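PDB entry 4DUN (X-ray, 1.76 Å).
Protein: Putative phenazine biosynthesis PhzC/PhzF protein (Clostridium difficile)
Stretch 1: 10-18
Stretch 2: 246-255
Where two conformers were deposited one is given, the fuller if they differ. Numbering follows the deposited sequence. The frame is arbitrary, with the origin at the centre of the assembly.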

# COMPACT_ATOMS: atom_id res chain seq x y z
N ASP A 10 -7.11 11.89 4.53
CA ASP A 10 -8.26 10.99 4.62
C ASP A 10 -9.52 11.75 4.19
O ASP A 10 -9.89 12.72 4.85
CB ASP A 10 -8.42 10.44 6.06
CG ASP A 10 -7.23 9.60 6.51
OD1 ASP A 10 -6.45 9.15 5.63
OD2 ASP A 10 -7.06 9.42 7.73
N SER A 11 -10.17 11.32 3.10
CA SER A 11 -11.37 11.97 2.56
C SER A 11 -12.62 11.36 3.15
O SER A 11 -12.65 10.15 3.38
CB SER A 11 -11.41 11.86 1.04
OG SER A 11 -10.29 12.53 0.50
N PHE A 12 -13.67 12.19 3.37
CA PHE A 12 -14.95 11.77 4.00
C PHE A 12 -14.65 11.19 5.41
O PHE A 12 -15.23 10.17 5.81
CB PHE A 12 -15.72 10.74 3.13
CG PHE A 12 -16.17 11.27 1.79
CD1 PHE A 12 -15.46 10.96 0.63
CD2 PHE A 12 -17.30 12.08 1.68
CE1 PHE A 12 -15.87 11.45 -0.62
CE2 PHE A 12 -17.73 12.55 0.43
CZ PHE A 12 -17.01 12.25 -0.71
N ALA A 13 -13.70 11.80 6.12
CA ALA A 13 -13.28 11.34 7.44
C ALA A 13 -13.45 12.44 8.45
O ALA A 13 -13.01 13.56 8.21
CB ALA A 13 -11.83 10.88 7.42
N THR A 14 -14.12 12.09 9.56
CA THR A 14 -14.44 12.92 10.73
C THR A 14 -13.28 12.84 11.74
O THR A 14 -13.22 13.66 12.66
CB THR A 14 -15.81 12.49 11.39
OG1 THR A 14 -15.66 11.21 12.02
CG2 THR A 14 -16.99 12.41 10.39
N LYS A 15 -12.36 11.83 11.56
CA LYS A 15 -11.19 11.50 12.39
C LYS A 15 -10.09 10.81 11.56
O LYS A 15 -10.39 10.14 10.58
CB LYS A 15 -11.60 10.53 13.54
CG LYS A 15 -12.65 11.04 14.54
CD LYS A 15 -12.12 12.12 15.48
CE LYS A 15 -13.21 12.80 16.28
NZ LYS A 15 -13.74 11.92 17.36
N LEU A 16 -8.84 10.92 12.01
CA LEU A 16 -7.70 10.24 11.40
C LEU A 16 -7.94 8.73 11.35
O LEU A 16 -8.58 8.19 12.27
CB LEU A 16 -6.47 10.58 12.26
CG LEU A 16 -5.10 10.47 11.63
CD1 LEU A 16 -5.01 11.29 10.34
CD2 LEU A 16 -4.05 10.96 12.61
N PHE A 17 -7.46 8.06 10.27
CA PHE A 17 -7.52 6.61 9.95
C PHE A 17 -8.90 6.13 9.46
O PHE A 17 -9.13 4.92 9.31
CB PHE A 17 -7.08 5.75 11.15
CG PHE A 17 -5.78 6.22 11.77
CD1 PHE A 17 -4.63 6.35 11.00
CD2 PHE A 17 -5.71 6.52 13.12
CE1 PHE A 17 -3.43 6.78 11.57
CE2 PHE A 17 -4.51 6.93 13.70
CZ PHE A 17 -3.37 7.07 12.93
N LYS A 18 -9.80 7.08 9.21
CA LYS A 18 -11.13 6.80 8.68
C LYS A 18 -11.18 7.30 7.25
O LYS A 18 -10.18 7.82 6.72
CB LYS A 18 -12.22 7.45 9.57
CG LYS A 18 -12.25 6.88 11.00
CD LYS A 18 -13.54 7.24 11.73
CE LYS A 18 -13.58 6.69 13.13
NZ LYS A 18 -13.88 5.24 13.14
N LYS A 246 -25.87 16.98 -4.32
CA LYS A 246 -24.68 17.48 -3.69
C LYS A 246 -24.16 16.39 -2.74
O LYS A 246 -24.93 15.83 -1.95
CB LYS A 246 -24.94 18.79 -2.93
CG LYS A 246 -23.65 19.46 -2.44
CD LYS A 246 -23.92 20.61 -1.46
CE LYS A 246 -24.41 21.88 -2.10
NZ LYS A 246 -24.61 22.95 -1.09
N ILE A 247 -22.87 16.07 -2.87
CA ILE A 247 -22.16 15.09 -2.05
C ILE A 247 -21.07 15.87 -1.33
O ILE A 247 -20.28 16.57 -1.98
CB ILE A 247 -21.64 13.94 -2.97
CG1 ILE A 247 -22.84 13.00 -3.25
CG2 ILE A 247 -20.46 13.15 -2.35
CD1 ILE A 247 -23.02 12.60 -4.66
N SER A 248 -21.06 15.81 0.02
CA SER A 248 -20.08 16.56 0.80
C SER A 248 -19.40 15.69 1.82
O SER A 248 -20.01 14.76 2.36
CB SER A 248 -20.73 17.75 1.51
OG SER A 248 -21.51 18.55 0.65
N GLY A 249 -18.16 16.05 2.13
CA GLY A 249 -17.41 15.36 3.16
C GLY A 249 -16.33 16.20 3.79
O GLY A 249 -15.91 17.22 3.22
N GLU A 250 -15.89 15.77 4.97
CA GLU A 250 -14.80 16.37 5.70
C GLU A 250 -13.51 15.67 5.25
O GLU A 250 -13.57 14.60 4.63
CB GLU A 250 -15.00 16.17 7.22
CG GLU A 250 -16.24 16.82 7.81
CD GLU A 250 -16.46 16.46 9.26
OE1 GLU A 250 -15.47 16.34 10.02
OE2 GLU A 250 -17.64 16.27 9.64
N ALA A 251 -12.37 16.27 5.53
CA ALA A 251 -11.07 15.64 5.27
C ALA A 251 -10.16 15.89 6.47
O ALA A 251 -10.35 16.87 7.20
CB ALA A 251 -10.43 16.16 3.99
N VAL A 252 -9.20 14.97 6.68
CA VAL A 252 -8.24 15.05 7.79
C VAL A 252 -6.81 14.87 7.24
O VAL A 252 -6.59 13.97 6.42
CB VAL A 252 -8.51 13.98 8.90
CG1 VAL A 252 -7.56 14.18 10.09
CG2 VAL A 252 -9.95 13.99 9.38
N LEU A 253 -5.86 15.67 7.73
CA LEU A 253 -4.44 15.54 7.32
C LEU A 253 -3.76 14.50 8.19
O LEU A 253 -3.78 14.61 9.41
CB LEU A 253 -3.71 16.90 7.45
CG LEU A 253 -2.22 16.91 7.09
CD1 LEU A 253 -2.01 16.62 5.61
CD2 LEU A 253 -1.57 18.21 7.50
N PHE A 254 -3.11 13.51 7.56
CA PHE A 254 -2.33 12.51 8.29
C PHE A 254 -0.85 12.89 8.33
O PHE A 254 -0.21 12.79 9.37
CB PHE A 254 -2.49 11.10 7.66
CG PHE A 254 -1.48 10.09 8.15
CD1 PHE A 254 -1.46 9.69 9.49
CD2 PHE A 254 -0.56 9.51 7.27
CE1 PHE A 254 -0.54 8.73 9.94
CE2 PHE A 254 0.37 8.55 7.73
CZ PHE A 254 0.37 8.18 9.05
N MET A 255 -0.29 13.31 7.19
CA MET A 255 1.14 13.53 7.08
C MET A 255 1.40 14.63 6.06
O MET A 255 0.74 14.68 5.02
CB MET A 255 1.79 12.18 6.64
CG MET A 255 3.32 12.10 6.78
SD MET A 255 4.25 13.01 5.50
CE MET A 255 3.54 12.28 3.99
O HOH W 1 -12.70 15.54 10.16

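The end of one strand lies antiparallel against a second, and the loop that follows folds back over it, burying 616 Å² between the two stretches. Asp-10 and Val-252 form the hydrogen-bonded pair: Asp-10 N donates to Val-252 O (2.9 Å) and Val-252 N to Asp-10 O (3.0 Å). Asp-10 O also receives a CA-H...O contact from Ala-251 CA (3.2 Å). Beyond the non-hydrogen-bonded pair Ser-11 and Ala-251, the chain turns at Phe-12, whose phi/psi of 58/39° breaks the strand. Glu-250 O sits inside this bend, accepting a hydrogen bond from Ala-13 N (3.2 Å) and a weak, strongly bent one from Phe-12 N (2.7 Å).

The Phe-12 ring fills the hollow left by Gly-249, with CD2 3.6 Å from Gly-249 CA. A CB there would clash, lying 2.3 Å from Phe-12 CD2. Farther along the ring, Ser-248 O meets its edge at CE2 (3.7 Å), and Phe-12 CZ reaches Ile-247 CG2 (3.9 Å).

Val-252 is the main bump on the other side of the bend, and the loop curls around it. Its CG2 lies 3.3 Å from Ala-13 O and 3.9 Å from Lys-15 C, while its CG1 packs against Leu-16 CD1 (3.9 Å). The same Leu-16 methyl continues to Phe-254 CB (3.7 Å), at the edge of the Phe-254 ring. Phe-17 extends the apolar patch, its CE1 touching Phe-254 CE1 at 3.8 Å in an oblique approach. Asp-10 steadies the returning loop from within: its OD2 accepts a hydrogen bond from Phe-17 N (2.9 Å), inside the type II turn from Lys-15 to Lys-18.

At the partly exposed margin, Glu-250 OE1 approaches Thr-14 CA (3.6 Å). Water 1 bridges the remaining gap, donating to Ala-13 O (2.8 Å) and Glu-250 OE1 (2.9 Å).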